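Local coordinates for protein decaprenyl diphosphate synthase (PDB 3MZV) that probably builds a long all-trans polyprenyl diphosphate for quinone side chains by adding isopentenyl units to an allylic diphosphate, with magnesium as cofactor, at residues 23-28 / 74-79; 63-68 / 192-197; 216-221 / 296-301. All coordinates share one frame; numbering follows the deposited sequence.

Interaction 1: residues 23-28 / 74-79; sequences AAVNAL and FHVHLA
His-77, whose imidazole carries the CD2 methyl of Leu-28 over one face, gives ND1 to a weak hydrogen bond with Pro-73 O. Its chi1 of -58° puts CG beside the backbone N. Leu-28 CD2 makes a CH-pi contact, 4.0 Å from the centroid of the His-77 ring and 15° off its normal; the same methyl rests against His-77 CA at 3.6 Å. On the opposite face Phe-74 CD1 sits over the centre, so the ring is clamped between the methyl and a neighbouring phenyl. Leu-131 of helix 114-133 touches both Leu-28 and His-77.

The neighbouring Val-76 has the largest share of the packing. Its CG1 presses on the backbone of helix 19-32, 3.5 Å from Ala-24 C, while Ala-24 CB lies 3.8 Å from that same Val-76 CG1. Val-25 slides past Val-76 the other way, and its CG2 methyl reaches Ala-79 CB at 3.7 Å as well as Val-76 CG1. A weak His-75 NE2 to Asp-21 OD2 bond nearby links the same two helices. Small alanines on both sides let the axes approach to 8.8 Å at a crossing angle of -58°. Between the two segments the joint is thus apolar apart from the ring face: the fit rests on aliphatic contacts and on the methyl over the imidazole.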
loop_
_atom_site.group_PDB
_atom_site.type_symbol
_atom_site.label_atom_id
_atom_site.label_comp_id
_atom_site.label_asym_id
_atom_site.label_seq_id
_atom_site.Cartn_x
_atom_site.Cartn_y
_atom_site.Cartn_z
ATOM N N ALA B 23 -15.790 -19.791 -5.028
ATOM C CA ALA B 23 -14.858 -20.847 -4.625
ATOM C C ALA B 23 -13.509 -20.623 -5.313
ATOM O O ALA B 23 -12.439 -20.717 -4.671
ATOM C CB ALA B 23 -15.407 -22.214 -4.972
ATOM N N ALA B 24 -13.547 -20.326 -6.613
ATOM C CA ALA B 24 -12.327 -20.072 -7.342
ATOM C C ALA B 24 -11.653 -18.783 -6.832
ATOM O O ALA B 24 -10.431 -18.684 -6.802
ATOM C CB ALA B 24 -12.626 -20.012 -8.863
ATOM N N VAL B 25 -12.437 -17.795 -6.419
ATOM C CA VAL B 25 -11.883 -16.572 -5.831
ATOM C C VAL B 25 -11.148 -16.902 -4.517
ATOM O O VAL B 25 -9.956 -16.597 -4.373
ATOM C CB VAL B 25 -12.984 -15.495 -5.639
ATOM C CG1 VAL B 25 -12.519 -14.352 -4.773
ATOM C CG2 VAL B 25 -13.410 -14.973 -7.035
ATOM N N ASN B 26 -11.873 -17.551 -3.608
ATOM C CA ASN B 26 -11.342 -18.034 -2.330
ATOM C C ASN B 26 -9.984 -18.756 -2.555
ATOM O O ASN B 26 -8.979 -18.441 -1.885
ATOM C CB ASN B 26 -12.398 -18.943 -1.614
ATOM C CG ASN B 26 -13.588 -18.172 -1.054
ATOM O OD1 ASN B 26 -13.507 -16.985 -0.831
ATOM N ND2 ASN B 26 -14.698 -18.876 -0.777
ATOM N N ALA B 27 -9.927 -19.651 -3.546
ATOM C CA ALA B 27 -8.709 -20.384 -3.883
ATOM C C ALA B 27 -7.482 -19.533 -4.309
ATOM O O ALA B 27 -6.334 -19.793 -3.894
ATOM C CB ALA B 27 -9.021 -21.421 -4.947
ATOM N N LEU B 28 -7.723 -18.557 -5.168
ATOM C CA LEU B 28 -6.685 -17.690 -5.661
ATOM C C LEU B 28 -6.154 -16.799 -4.546
ATOM O O LEU B 28 -4.947 -16.521 -4.503
ATOM C CB LEU B 28 -7.267 -16.837 -6.810
ATOM C CG LEU B 28 -6.355 -16.250 -7.873
ATOM C CD1 LEU B 28 -5.318 -17.218 -8.484
ATOM C CD2 LEU B 28 -7.329 -15.663 -8.953
ATOM N N PHE B 74 -10.850 -14.744 -16.213
ATOM C CA PHE B 74 -10.167 -13.646 -15.521
ATOM C C PHE B 74 -11.054 -12.768 -14.646
ATOM O O PHE B 74 -10.563 -11.848 -14.004
ATOM C CB PHE B 74 -9.420 -12.799 -16.526
ATOM C CG PHE B 74 -8.226 -13.516 -17.145
ATOM C CD1 PHE B 74 -7.294 -14.124 -16.370
ATOM C CD2 PHE B 74 -8.100 -13.615 -18.526
ATOM C CE1 PHE B 74 -6.205 -14.786 -16.947
ATOM C CE2 PHE B 74 -6.999 -14.281 -19.099
ATOM C CZ PHE B 74 -6.080 -14.862 -18.294
ATOM N N HIS B 75 -12.357 -13.022 -14.625
ATOM C CA HIS B 75 -13.228 -12.328 -13.678
ATOM C C HIS B 75 -12.903 -12.810 -12.228
ATOM O O HIS B 75 -13.080 -12.076 -11.265
ATOM C CB HIS B 75 -14.704 -12.512 -14.028
ATOM C CG HIS B 75 -15.159 -13.916 -13.962
ATOM N ND1 HIS B 75 -14.462 -14.949 -14.550
ATOM C CD2 HIS B 75 -16.260 -14.474 -13.395
ATOM C CE1 HIS B 75 -15.089 -16.089 -14.313
ATOM N NE2 HIS B 75 -16.186 -15.829 -13.620
ATOM N N VAL B 76 -12.446 -14.040 -12.106
ATOM C CA VAL B 76 -11.963 -14.569 -10.813
ATOM C C VAL B 76 -10.747 -13.797 -10.269
ATOM O O VAL B 76 -10.754 -13.271 -9.125
ATOM C CB VAL B 76 -11.709 -16.088 -10.896
ATOM C CG1 VAL B 76 -11.163 -16.577 -9.545
ATOM C CG2 VAL B 76 -13.070 -16.818 -11.208
ATOM N N HIS B 77 -9.766 -13.610 -11.132
ATOM C CA HIS B 77 -8.582 -12.814 -10.807
ATOM C C HIS B 77 -8.982 -11.403 -10.376
ATOM O O HIS B 77 -8.482 -10.879 -9.381
ATOM C CB HIS B 77 -7.613 -12.713 -11.981
ATOM C CG HIS B 77 -7.125 -14.031 -12.495
ATOM N ND1 HIS B 77 -7.975 -14.996 -12.994
ATOM C CD2 HIS B 77 -5.870 -14.535 -12.608
ATOM C CE1 HIS B 77 -7.262 -16.046 -13.376
ATOM N NE2 HIS B 77 -5.986 -15.800 -13.127
ATOM N N LEU B 78 -9.897 -10.776 -11.111
ATOM C CA LEU B 78 -10.301 -9.419 -10.793
ATOM C C LEU B 78 -11.042 -9.331 -9.456
ATOM O O LEU B 78 -10.792 -8.401 -8.660
ATOM C CB LEU B 78 -11.200 -8.863 -11.920
ATOM C CG LEU B 78 -10.448 -8.670 -13.263
ATOM C CD1 LEU B 78 -11.352 -8.161 -14.400
ATOM C CD2 LEU B 78 -9.335 -7.703 -13.057
ATOM N N ALA B 79 -11.954 -10.267 -9.236
ATOM C CA ALA B 79 -12.698 -10.355 -7.949
ATOM C C ALA B 79 -11.736 -10.565 -6.751
ATOM O O ALA B 79 -11.895 -9.889 -5.714
ATOM C CB ALA B 79 -13.759 -11.402 -7.984
#

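Interaction 2: residues 63-68 / 192-197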
loop_
_atom_site.group_PDB
_atom_site.type_symbol
_atom_site.label_atom_id
_atom_site.label_comp_id
_atom_site.label_asym_id
_atom_site.label_seq_id
_atom_site.Cartn_x
_atom_site.Cartn_y
_atom_site.Cartn_z
ATOM N N ALA B 63 -20.522 -11.013 -10.658
ATOM C CA ALA B 63 -21.865 -10.807 -11.182
ATOM C C ALA B 63 -21.859 -9.952 -12.466
ATOM O O ALA B 63 -22.561 -10.285 -13.459
ATOM C CB ALA B 63 -22.824 -10.196 -10.096
ATOM N N ALA B 64 -21.093 -8.885 -12.450
ATOM C CA ALA B 64 -20.997 -7.999 -13.619
ATOM C C ALA B 64 -20.412 -8.741 -14.851
ATOM O O ALA B 64 -20.972 -8.629 -15.952
ATOM C CB ALA B 64 -20.168 -6.727 -13.311
ATOM N N ALA B 65 -19.347 -9.505 -14.654
ATOM C CA ALA B 65 -18.728 -10.230 -15.743
ATOM C C ALA B 65 -19.712 -11.282 -16.315
ATOM O O ALA B 65 -19.932 -11.332 -17.519
ATOM C CB ALA B 65 -17.392 -10.898 -15.282
ATOM N N ARG B 66 -20.337 -12.068 -15.437
ATOM C CA ARG B 66 -21.272 -13.133 -15.857
ATOM C C ARG B 66 -22.546 -12.513 -16.453
ATOM O O ARG B 66 -23.113 -13.057 -17.397
ATOM C CB ARG B 66 -21.653 -14.050 -14.673
ATOM C CG ARG B 66 -20.526 -14.917 -14.123
ATOM C CD ARG B 66 -20.216 -16.051 -15.043
ATOM N NE ARG B 66 -19.262 -17.008 -14.476
ATOM C CZ ARG B 66 -18.868 -18.128 -15.094
ATOM N NH1 ARG B 66 -19.388 -18.459 -16.272
ATOM N NH2 ARG B 66 -17.975 -18.938 -14.530
ATOM N N LEU B 67 -22.976 -11.375 -15.934
ATOM C CA LEU B 67 -24.127 -10.688 -16.485
ATOM C C LEU B 67 -23.955 -10.261 -17.963
ATOM O O LEU B 67 -24.930 -10.222 -18.714
ATOM C CB LEU B 67 -24.502 -9.459 -15.621
ATOM C CG LEU B 67 -25.592 -8.500 -16.085
ATOM C CD1 LEU B 67 -26.875 -9.294 -16.424
ATOM C CD2 LEU B 67 -25.877 -7.465 -14.994
ATOM N N VAL B 68 -22.749 -9.884 -18.363
ATOM C CA VAL B 68 -22.524 -9.507 -19.760
ATOM C C VAL B 68 -22.070 -10.717 -20.609
ATOM O O VAL B 68 -21.601 -10.561 -21.752
ATOM C CB VAL B 68 -21.564 -8.299 -19.866
ATOM C CG1 VAL B 68 -22.141 -7.077 -19.163
ATOM C CG2 VAL B 68 -20.161 -8.663 -19.361
ATOM N N GLY B 192 -17.595 -5.747 -16.270
ATOM C CA GLY B 192 -18.066 -5.417 -17.600
ATOM C C GLY B 192 -16.947 -5.384 -18.646
ATOM O O GLY B 192 -17.110 -5.850 -19.780
ATOM N N ILE B 193 -15.814 -4.822 -18.291
ATOM C CA ILE B 193 -14.703 -4.691 -19.260
ATOM C C ILE B 193 -14.098 -6.025 -19.596
ATOM O O ILE B 193 -13.854 -6.336 -20.764
ATOM C CB ILE B 193 -13.602 -3.740 -18.745
ATOM C CG1 ILE B 193 -14.169 -2.323 -18.696
ATOM C CG2 ILE B 193 -12.297 -3.867 -19.583
ATOM C CD1 ILE B 193 -13.279 -1.274 -17.955
ATOM N N ILE B 194 -13.861 -6.852 -18.585
ATOM C CA ILE B 194 -13.254 -8.126 -18.845
ATOM C C ILE B 194 -14.169 -9.000 -19.736
ATOM O O ILE B 194 -13.681 -9.843 -20.522
ATOM C CB ILE B 194 -12.810 -8.848 -17.564
ATOM C CG1 ILE B 194 -11.629 -9.769 -17.821
ATOM C CG2 ILE B 194 -13.943 -9.664 -16.976
ATOM C CD1 ILE B 194 -10.237 -9.019 -18.138
ATOM N N GLY B 195 -15.467 -8.805 -19.604
ATOM C CA GLY B 195 -16.458 -9.499 -20.415
ATOM C C GLY B 195 -16.709 -8.858 -21.776
ATOM O O GLY B 195 -17.546 -9.316 -22.530
ATOM N N GLY B 196 -15.990 -7.797 -22.098
ATOM C CA GLY B 196 -16.052 -7.190 -23.422
ATOM C C GLY B 196 -17.357 -6.503 -23.663
ATOM O O GLY B 196 -17.806 -6.377 -24.814
ATOM N N ALA B 197 -18.011 -6.038 -22.602
ATOM C CA ALA B 197 -19.342 -5.479 -22.775
ATOM C C ALA B 197 -19.247 -4.178 -23.563
ATOM O O ALA B 197 -18.224 -3.517 -23.527
ATOM C CB ALA B 197 -20.064 -5.230 -21.410
HETATM O O HOH W 1 -18.617 -11.645 -22.526
#
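Gly-192, in the last turn of helix 169-194, meets Ala-64 backbone to methyl: its N lies 4.0 Å from Ala-64 CB. With this glycine facing the small Ala-64 and Ala-65, the backbones come near each other, Ala-65 CA and Gly-192 CA being 5.2 Å apart. Ile-193 turns away toward helix 138-161. Ile-194 reaches across by its CG2 branch alone, which stands 4.0 Å from Ala-65 CB, while its longer arm leads off; the side chain also packs on Phe-74 and Leu-78.

At Gly-195 there is no room for a side chain. In Val-68, chi1 of -61° puts CG1 anti to the carbonyl carbon and leaves CG2 between N and C, and this second methyl comes 3.9 Å from Gly-195 CA; a CB on Gly-195 would run into it. A water joins the two segments' carbonyls, donating to Gly-195 O at 2.6 Å and to Val-68 O at a longer 3.3 Å.

At Gly-196 the chain turns with phi 70°, and its N bonds back to Ile-193 O. Ala-197 N then reaches Gly-192 O at 3.0 Å, and the Ala-197 methyl points toward Val-68, 3.6 Å from Val-68 CG1. These two bonds and the positive phi make a Schellman motif, which here ends helix 169-194 against the C-terminal end of helix 56-67 in the all-helical polyprenyl synthase fold.

Interaction 3: residues 216-221 / 296-301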
loop_
_atom_site.group_PDB
_atom_site.type_symbol
_atom_site.label_atom_id
_atom_site.label_comp_id
_atom_site.label_asym_id
_atom_site.label_seq_id
_atom_site.Cartn_x
_atom_site.Cartn_y
_atom_site.Cartn_z
ATOM N N PHE B 216 -24.459 2.411 0.495
ATOM C CA PHE B 216 -23.958 1.513 1.500
ATOM C C PHE B 216 -23.314 2.286 2.669
ATOM O O PHE B 216 -23.566 2.012 3.824
ATOM C CB PHE B 216 -22.915 0.629 0.787
ATOM C CG PHE B 216 -22.330 -0.430 1.624
ATOM C CD1 PHE B 216 -22.906 -1.685 1.657
ATOM C CD2 PHE B 216 -21.122 -0.206 2.295
ATOM C CE1 PHE B 216 -22.308 -2.718 2.399
ATOM C CE2 PHE B 216 -20.521 -1.233 3.051
ATOM C CZ PHE B 216 -21.101 -2.480 3.092
ATOM N N GLN B 217 -22.509 3.279 2.348
ATOM C CA GLN B 217 -21.854 4.092 3.362
ATOM C C GLN B 217 -22.863 4.986 4.104
ATOM O O GLN B 217 -22.761 5.136 5.298
ATOM C CB GLN B 217 -20.788 4.971 2.791
ATOM C CG GLN B 217 -20.028 5.723 3.857
ATOM C CD GLN B 217 -19.304 4.806 4.798
ATOM O OE1 GLN B 217 -19.492 4.838 6.027
ATOM N NE2 GLN B 217 -18.503 3.944 4.224
ATOM N N ILE B 218 -23.785 5.614 3.381
ATOM C CA ILE B 218 -24.805 6.413 4.054
ATOM C C ILE B 218 -25.595 5.582 5.043
ATOM O O ILE B 218 -25.851 6.036 6.175
ATOM C CB ILE B 218 -25.776 7.128 3.038
ATOM C CG1 ILE B 218 -24.990 8.067 2.132
ATOM C CG2 ILE B 218 -26.877 7.883 3.854
ATOM C CD1 ILE B 218 -25.788 8.784 0.962
ATOM N N VAL B 219 -25.937 4.350 4.683
ATOM C CA VAL B 219 -26.631 3.447 5.613
ATOM C C VAL B 219 -25.784 3.211 6.894
ATOM O O VAL B 219 -26.264 3.326 7.976
ATOM C CB VAL B 219 -27.020 2.081 4.984
ATOM C CG1 VAL B 219 -27.390 1.020 6.070
ATOM C CG2 VAL B 219 -28.209 2.253 4.042
ATOM N N ASP B 220 -24.515 2.942 6.738
ATOM C CA ASP B 220 -23.653 2.783 7.906
ATOM C C ASP B 220 -23.586 4.046 8.763
ATOM O O ASP B 220 -23.691 3.975 10.009
ATOM C CB ASP B 220 -22.278 2.413 7.438
ATOM C CG ASP B 220 -22.145 0.927 7.176
ATOM O OD1 ASP B 220 -23.032 0.167 7.628
ATOM O OD2 ASP B 220 -21.134 0.550 6.559
ATOM N N ASP B 221 -23.460 5.188 8.094
ATOM C CA ASP B 221 -23.378 6.483 8.825
ATOM C C ASP B 221 -24.684 6.779 9.574
ATOM O O ASP B 221 -24.659 7.301 10.680
ATOM C CB ASP B 221 -23.015 7.637 7.904
ATOM C CG ASP B 221 -21.646 7.453 7.223
ATOM O OD1 ASP B 221 -20.863 6.582 7.628
ATOM O OD2 ASP B 221 -21.371 8.197 6.277
ATOM N N LEU B 296 -33.525 9.197 3.605
ATOM C CA LEU B 296 -33.902 9.547 2.246
ATOM C C LEU B 296 -32.737 9.602 1.268
ATOM O O LEU B 296 -32.880 9.171 0.142
ATOM C CB LEU B 296 -34.645 10.906 2.193
ATOM C CG LEU B 296 -36.023 10.976 2.852
ATOM C CD1 LEU B 296 -36.626 12.378 2.595
ATOM C CD2 LEU B 296 -36.912 9.927 2.329
ATOM N N ALA B 297 -31.586 10.144 1.675
ATOM C CA ALA B 297 -30.424 10.242 0.790
ATOM C C ALA B 297 -30.004 8.823 0.391
ATOM O O ALA B 297 -29.784 8.528 -0.793
ATOM C CB ALA B 297 -29.249 10.961 1.486
ATOM N N ALA B 298 -29.950 7.939 1.385
ATOM C CA ALA B 298 -29.587 6.526 1.130
ATOM C C ALA B 298 -30.547 5.811 0.176
ATOM O O ALA B 298 -30.102 5.152 -0.768
ATOM C CB ALA B 298 -29.476 5.760 2.473
ATOM N N ILE B 299 -31.856 5.906 0.421
ATOM C CA ILE B 299 -32.794 5.199 -0.417
ATOM C C ILE B 299 -32.860 5.857 -1.818
ATOM O O ILE B 299 -33.039 5.163 -2.828
ATOM C CB ILE B 299 -34.149 4.948 0.247
ATOM C CG1 ILE B 299 -34.932 6.252 0.395
ATOM C CG2 ILE B 299 -33.982 4.207 1.607
ATOM C CD1 ILE B 299 -36.353 6.052 0.959
ATOM N N GLY B 300 -32.584 7.155 -1.886
ATOM C CA GLY B 300 -32.467 7.876 -3.162
ATOM C C GLY B 300 -31.333 7.332 -4.025
ATOM O O GLY B 300 -31.502 7.111 -5.236
ATOM N N TRP B 301 -30.177 7.085 -3.390
ATOM C CA TRP B 301 -29.036 6.548 -4.111
ATOM C C TRP B 301 -29.364 5.137 -4.622
ATOM O O TRP B 301 -28.884 4.769 -5.686
ATOM C CB TRP B 301 -27.739 6.617 -3.248
ATOM C CG TRP B 301 -27.089 7.984 -3.363
ATOM C CD1 TRP B 301 -27.052 8.999 -2.424
ATOM C CD2 TRP B 301 -26.412 8.482 -4.499
ATOM N NE1 TRP B 301 -26.374 10.088 -2.928
ATOM C CE2 TRP B 301 -25.998 9.811 -4.206
ATOM C CE3 TRP B 301 -26.148 7.955 -5.766
ATOM C CZ2 TRP B 301 -25.269 10.595 -5.120
ATOM C CZ3 TRP B 301 -25.449 8.742 -6.668
ATOM C CH2 TRP B 301 -25.017 10.042 -6.336
#
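Ile-218 is the bump of this contact, and Ala-297, Ala-298 and Trp-301 form the hollow that takes it. Its CG2 branch, anti to the backbone N, comes down on the Ala-298 methyl, 3.6 Å from Ala-298 CB. The other branch starts beside the N and runs out extended (chi2 175°), which carries CD1 past the alanines to the tryptophan. There Ile-218 CD1 meets Trp-301 CD1 at 3.6 Å, approaching the indole obliquely, and the two side chains cross at about a right angle. Ala-297 CB closes another side of the hollow, 4.1 Å from Ile-218 CD1.

The reverse fit is shallower. Ala-298 CB is a small bump against which both Ile-218 and Val-219 rest; Val-219 CG2 lies 4.0 Å from Ala-298 CB. Since the facing residues of helix 290-308 are mostly alanines, the two axes draw to 8.7 Å, running close to antiparallel at 159°. An alanine in place of Ile-218 would probably open a gap over the Ala-298 methyl and leave Trp-301 CD1 without the methyl that touches it.

Around the contact, Ile-176 of helix 169-194 also packs on Ile-218, and Trp-301 also touches Ala-211, Ile-214 and Ala-215 of helix 199-224. Residues that take no part in the joint, Phe-216, Gln-217, Asp-220 and Asp-221, belong to the FQxxDDxxD sequence of the family, and Asp-221 is hydrogen-bonded through OD2 to Tyr-172 OH. Helix 290-308 thus packs against the helix of the second aspartate-rich motif, which in relatives binds magnesium and diphosphate and probably does so here.

In the fold
Interactions 1 and 2 adjoin, their centres about 14 Å apart. Helices 56-67 and 74-96 follow each other in the chain, His-75 CB touching Ala-65 CB at 3.4 Å, and helix 74-96 also packs on Ile-194 through Phe-74 and Leu-78. Both contacts are only partly buried and far from the chain's centre. An imidazole face takes part in interaction 1 and a bridging water in interaction 2, whereas interaction 3, deeper in the chain and about 26 Å from interaction 2 between centres, sets aliphatic groups against one another and an obliquely met indole. Helix 169-194 spans the distance, ending in interaction 2 and packing on Ile-218 through Ile-176.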